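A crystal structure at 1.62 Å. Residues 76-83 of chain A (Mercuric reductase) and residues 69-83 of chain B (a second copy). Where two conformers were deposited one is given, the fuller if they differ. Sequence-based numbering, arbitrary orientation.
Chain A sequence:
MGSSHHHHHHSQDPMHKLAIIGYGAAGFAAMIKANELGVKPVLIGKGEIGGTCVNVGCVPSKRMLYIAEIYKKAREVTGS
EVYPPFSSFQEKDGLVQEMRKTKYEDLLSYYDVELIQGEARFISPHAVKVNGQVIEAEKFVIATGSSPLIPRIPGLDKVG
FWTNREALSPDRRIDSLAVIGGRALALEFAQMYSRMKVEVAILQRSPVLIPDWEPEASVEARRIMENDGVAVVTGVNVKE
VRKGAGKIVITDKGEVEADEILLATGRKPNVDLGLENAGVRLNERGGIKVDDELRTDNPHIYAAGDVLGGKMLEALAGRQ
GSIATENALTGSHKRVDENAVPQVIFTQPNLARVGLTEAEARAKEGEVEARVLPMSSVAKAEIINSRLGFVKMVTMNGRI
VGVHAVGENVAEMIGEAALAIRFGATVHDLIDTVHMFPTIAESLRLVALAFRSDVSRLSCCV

Chain A (76-83) EVTGSEVY
Chain B 69-83: EIYKKAREVTGSEVY

What does the start of the chain B stretch offer to chain A? Residues 69-78 of chain B continue a helix begun earlier, with phi/psi near -65/-40 for 69-77 and -96/-23 at B:Thr78, the last helical residue, and i to i-4 backbone hydrogen bonds such as B:Ala74 N to B:Ile70 O at 3.0 Å. B:Ile70 (chi1 p, chi2 t) points its CA-CB bond toward chain A, and its CG1 lies 4.0 Å from A:Val77 CG2. B:Tyr71 starts sideways, but chi1 of -82° and chi2 of 78° bring its ring nearer. A:Val77 CG1 sits over one face of that ring, 3.7 Å from its centroid and 12° off the normal, a CH-pi contact; the same CG1 is 3.7 Å from B:Tyr71 CE2. A:Val77 (chi1 t) thus sets one methyl against B:Ile70 and the other on the aromatic ring, and 104 Å² of it is covered, the largest share of any residue here.

Why can the two backbones approach so nearly at B:Ala74? The CA atoms of A:Val77 and B:Ala74 are 6.6 Å apart, and B:Ala74 CB meets A:Val77 CG1 at 3.7 Å and A:Thr78 CG2 at 4.3 Å. A single methyl suits so near an approach. The charged residues stay out of the contact: B:Lys73 NZ bridges to B:Glu76 OE2 at 3.1 Å, while B:Arg75, directed away, gives NH1 to B:Val82 O at 2.9 Å, tying the helix to the segment that follows.

How can a polar residue serve an apolar contact at B:Thr78? With chi1 p, its OG1 turns back to B:Ala74 O at 2.7 Å and also accepts B:Ser80 N at 3.1 Å, leaving the methyl for the other chain. B:Thr78 CG2 lies 4.2 Å from A:Thr78 CG2, also chi1 p, and 4.3 Å from A:Val82 CG1. The second register point falls here, with the CA atoms of A:Val82 and B:Thr78 7.5 Å apart.

What happens beyond the helix? B:Gly79 leaves helical geometry at phi/psi 76/2, a positive phi that favours glycine, and B:Ser80 (-80/159) and B:Glu81 (-100/55) lead to B:Val82 (-93/118, chi1 p). B:Val82 CG1 reaches A:Thr78 CG2 at 4.3 Å, the counterpart of the A:Val82 contact. B:Tyr83 points away, its OH hydrogen-bonded to B:Glu81 OE1 at 3.2 Å. Chain A repeats this turn after its own helix end at A:Thr78. No hydrogen bond crosses between the stretches; apolar packing joins them, burying 348 Å² in all.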

# COMPACT_ATOMS: atom_id res chain seq x y z
N GLU A 76 -13.57 18.61 -6.50
CA GLU A 76 -12.30 19.21 -7.02
C GLU A 76 -12.17 19.18 -8.48
O GLU A 76 -11.69 20.18 -9.08
CB GLU A 76 -11.06 18.59 -6.36
CG GLU A 76 -10.97 18.84 -4.87
CD GLU A 76 -9.74 18.21 -4.29
OE1 GLU A 76 -9.79 17.82 -3.12
OE2 GLU A 76 -8.70 18.15 -5.02
N VAL A 77 -12.56 18.11 -9.14
CA VAL A 77 -12.39 17.92 -10.57
C VAL A 77 -13.40 18.77 -11.32
O VAL A 77 -13.06 19.37 -12.35
CB VAL A 77 -12.56 16.42 -10.96
CG1 VAL A 77 -12.71 16.22 -12.44
CG2 VAL A 77 -11.34 15.62 -10.38
N THR A 78 -14.63 18.80 -10.84
CA THR A 78 -15.76 19.41 -11.63
C THR A 78 -15.99 20.83 -11.21
O THR A 78 -16.59 21.61 -11.99
CB THR A 78 -17.10 18.65 -11.48
OG1 THR A 78 -17.47 18.67 -10.09
CG2 THR A 78 -17.08 17.28 -11.94
N GLY A 79 -15.60 21.24 -10.04
CA GLY A 79 -15.95 22.54 -9.49
C GLY A 79 -17.40 22.62 -9.00
O GLY A 79 -17.82 23.73 -8.53
N SER A 80 -18.13 21.51 -9.09
CA SER A 80 -19.52 21.46 -8.63
C SER A 80 -19.59 21.30 -7.15
O SER A 80 -18.64 20.87 -6.50
CB SER A 80 -20.26 20.33 -9.30
OG SER A 80 -20.26 20.56 -10.67
N GLU A 81 -20.72 21.67 -6.56
CA GLU A 81 -20.89 21.60 -5.11
C GLU A 81 -21.68 20.31 -4.79
O GLU A 81 -22.73 20.38 -4.24
CB GLU A 81 -21.60 22.87 -4.60
CG GLU A 81 -20.62 24.03 -4.46
CD GLU A 81 -19.57 23.76 -3.38
OE1 GLU A 81 -19.92 23.88 -2.17
OE2 GLU A 81 -18.39 23.44 -3.72
N VAL A 82 -21.21 19.16 -5.23
CA VAL A 82 -21.87 17.93 -5.00
C VAL A 82 -21.30 17.28 -3.69
O VAL A 82 -20.13 17.14 -3.57
CB VAL A 82 -21.69 17.07 -6.20
CG1 VAL A 82 -20.18 16.83 -6.47
CG2 VAL A 82 -22.43 15.81 -6.09
N TYR A 83 -22.18 17.12 -2.71
CA TYR A 83 -21.88 16.43 -1.42
C TYR A 83 -22.62 15.09 -1.35
O TYR A 83 -23.65 14.86 -1.97
CB TYR A 83 -22.22 17.37 -0.26
CG TYR A 83 -21.30 18.55 -0.19
CD1 TYR A 83 -21.60 19.71 -0.92
CD2 TYR A 83 -20.19 18.54 0.56
CE1 TYR A 83 -20.76 20.79 -0.89
CE2 TYR A 83 -19.33 19.65 0.60
CZ TYR A 83 -19.64 20.74 -0.15
OH TYR A 83 -18.78 21.79 -0.05
N GLU B 69 -7.89 8.57 -14.06
CA GLU B 69 -8.58 8.03 -12.92
C GLU B 69 -9.46 9.04 -12.19
O GLU B 69 -10.60 8.72 -11.82
CB GLU B 69 -7.58 7.37 -11.95
CG GLU B 69 -8.23 6.92 -10.65
CD GLU B 69 -8.16 7.92 -9.43
OE1 GLU B 69 -7.05 8.51 -9.16
OE2 GLU B 69 -9.22 8.04 -8.67
N ILE B 70 -8.97 10.21 -11.90
CA ILE B 70 -9.77 11.15 -11.08
C ILE B 70 -10.97 11.66 -11.89
O ILE B 70 -12.03 11.84 -11.36
CB ILE B 70 -8.96 12.31 -10.49
CG1 ILE B 70 -8.33 13.20 -11.54
CG2 ILE B 70 -7.87 11.75 -9.56
CD1 ILE B 70 -7.53 14.35 -11.02
N TYR B 71 -10.78 11.80 -13.19
CA TYR B 71 -11.94 12.20 -14.02
C TYR B 71 -12.93 11.10 -14.13
O TYR B 71 -14.20 11.39 -14.16
CB TYR B 71 -11.53 12.73 -15.45
CG TYR B 71 -11.10 14.13 -15.47
CD1 TYR B 71 -9.85 14.54 -15.07
CD2 TYR B 71 -11.95 15.14 -15.96
CE1 TYR B 71 -9.46 15.86 -15.03
CE2 TYR B 71 -11.54 16.45 -15.94
CZ TYR B 71 -10.38 16.85 -15.51
OH TYR B 71 -9.95 18.17 -15.46
N LYS B 72 -12.51 9.84 -14.26
CA LYS B 72 -13.40 8.70 -14.31
C LYS B 72 -14.24 8.69 -13.02
O LYS B 72 -15.47 8.50 -13.08
CB LYS B 72 -12.66 7.38 -14.51
CG LYS B 72 -13.61 6.18 -14.45
CD LYS B 72 -13.35 5.03 -15.34
CE LYS B 72 -14.40 3.86 -15.33
NZ LYS B 72 -15.65 4.33 -15.89
N LYS B 73 -13.59 8.85 -11.89
CA LYS B 73 -14.35 8.84 -10.61
C LYS B 73 -15.34 9.96 -10.58
O LYS B 73 -16.49 9.78 -10.11
CB LYS B 73 -13.49 8.69 -9.37
CG LYS B 73 -14.34 8.28 -8.16
CD LYS B 73 -14.88 6.87 -8.35
CE LYS B 73 -15.72 6.40 -7.22
NZ LYS B 73 -16.29 5.10 -7.68
N ALA B 74 -14.89 11.13 -10.97
CA ALA B 74 -15.81 12.29 -11.05
C ALA B 74 -17.04 12.01 -11.92
O ALA B 74 -18.19 12.43 -11.53
CB ALA B 74 -15.10 13.54 -11.47
N ARG B 75 -16.89 11.31 -13.05
CA ARG B 75 -18.05 10.93 -13.92
C ARG B 75 -18.91 9.94 -13.24
O ARG B 75 -20.14 10.00 -13.32
CB ARG B 75 -17.61 10.22 -15.20
CG ARG B 75 -16.99 11.16 -16.16
CD ARG B 75 -16.92 10.54 -17.53
NE ARG B 75 -16.04 9.41 -17.72
CZ ARG B 75 -14.71 9.49 -17.73
NH1 ARG B 75 -14.08 10.65 -17.51
NH2 ARG B 75 -14.03 8.38 -17.91
N GLU B 76 -18.31 8.97 -12.53
CA GLU B 76 -19.16 8.00 -11.76
C GLU B 76 -19.97 8.63 -10.69
O GLU B 76 -21.16 8.24 -10.52
CB GLU B 76 -18.34 6.85 -11.19
CG GLU B 76 -17.71 5.97 -12.24
CD GLU B 76 -16.92 4.85 -11.62
OE1 GLU B 76 -15.93 4.44 -12.23
OE2 GLU B 76 -17.34 4.38 -10.51
N VAL B 77 -19.44 9.58 -9.96
CA VAL B 77 -20.11 10.19 -8.82
C VAL B 77 -21.18 11.15 -9.32
O VAL B 77 -22.28 11.20 -8.74
CB VAL B 77 -19.09 10.97 -7.93
CG1 VAL B 77 -19.76 11.87 -6.94
CG2 VAL B 77 -18.17 9.90 -7.23
N THR B 78 -20.88 11.92 -10.35
CA THR B 78 -21.77 13.06 -10.76
C THR B 78 -22.69 12.63 -11.87
O THR B 78 -23.74 13.28 -12.08
CB THR B 78 -20.99 14.30 -11.25
OG1 THR B 78 -20.21 13.92 -12.39
CG2 THR B 78 -20.13 14.91 -10.27
N GLY B 79 -22.38 11.62 -12.63
CA GLY B 79 -23.12 11.26 -13.82
C GLY B 79 -22.84 12.19 -15.01
O GLY B 79 -23.46 11.98 -16.10
N SER B 80 -21.94 13.16 -14.82
CA SER B 80 -21.57 14.09 -15.89
C SER B 80 -20.59 13.46 -16.83
O SER B 80 -19.92 12.49 -16.51
CB SER B 80 -20.98 15.35 -15.31
OG SER B 80 -21.95 15.95 -14.51
N GLU B 81 -20.51 13.99 -18.04
CA GLU B 81 -19.61 13.44 -19.06
C GLU B 81 -18.34 14.31 -19.09
O GLU B 81 -18.03 14.88 -20.08
CB GLU B 81 -20.34 13.41 -20.42
CG GLU B 81 -21.26 12.20 -20.53
CD GLU B 81 -20.48 10.88 -20.52
OE1 GLU B 81 -19.87 10.55 -21.58
OE2 GLU B 81 -20.47 10.18 -19.47
N VAL B 82 -17.66 14.48 -17.97
CA VAL B 82 -16.49 15.26 -17.89
C VAL B 82 -15.24 14.33 -18.11
O VAL B 82 -15.12 13.35 -17.46
CB VAL B 82 -16.48 15.94 -16.57
CG1 VAL B 82 -16.50 14.91 -15.42
CG2 VAL B 82 -15.33 16.86 -16.45
N TYR B 83 -14.51 14.62 -19.19
CA TYR B 83 -13.23 13.94 -19.53
C TYR B 83 -12.05 14.90 -19.34
O TYR B 83 -12.15 16.12 -19.40
CB TYR B 83 -13.32 13.38 -20.95
CG TYR B 83 -14.30 12.25 -21.05
CD1 TYR B 83 -15.65 12.52 -21.31
CD2 TYR B 83 -13.92 10.97 -20.91
CE1 TYR B 83 -16.57 11.50 -21.38
CE2 TYR B 83 -14.85 9.93 -21.00
CZ TYR B 83 -16.16 10.23 -21.22
OH TYR B 83 -17.01 9.18 -21.31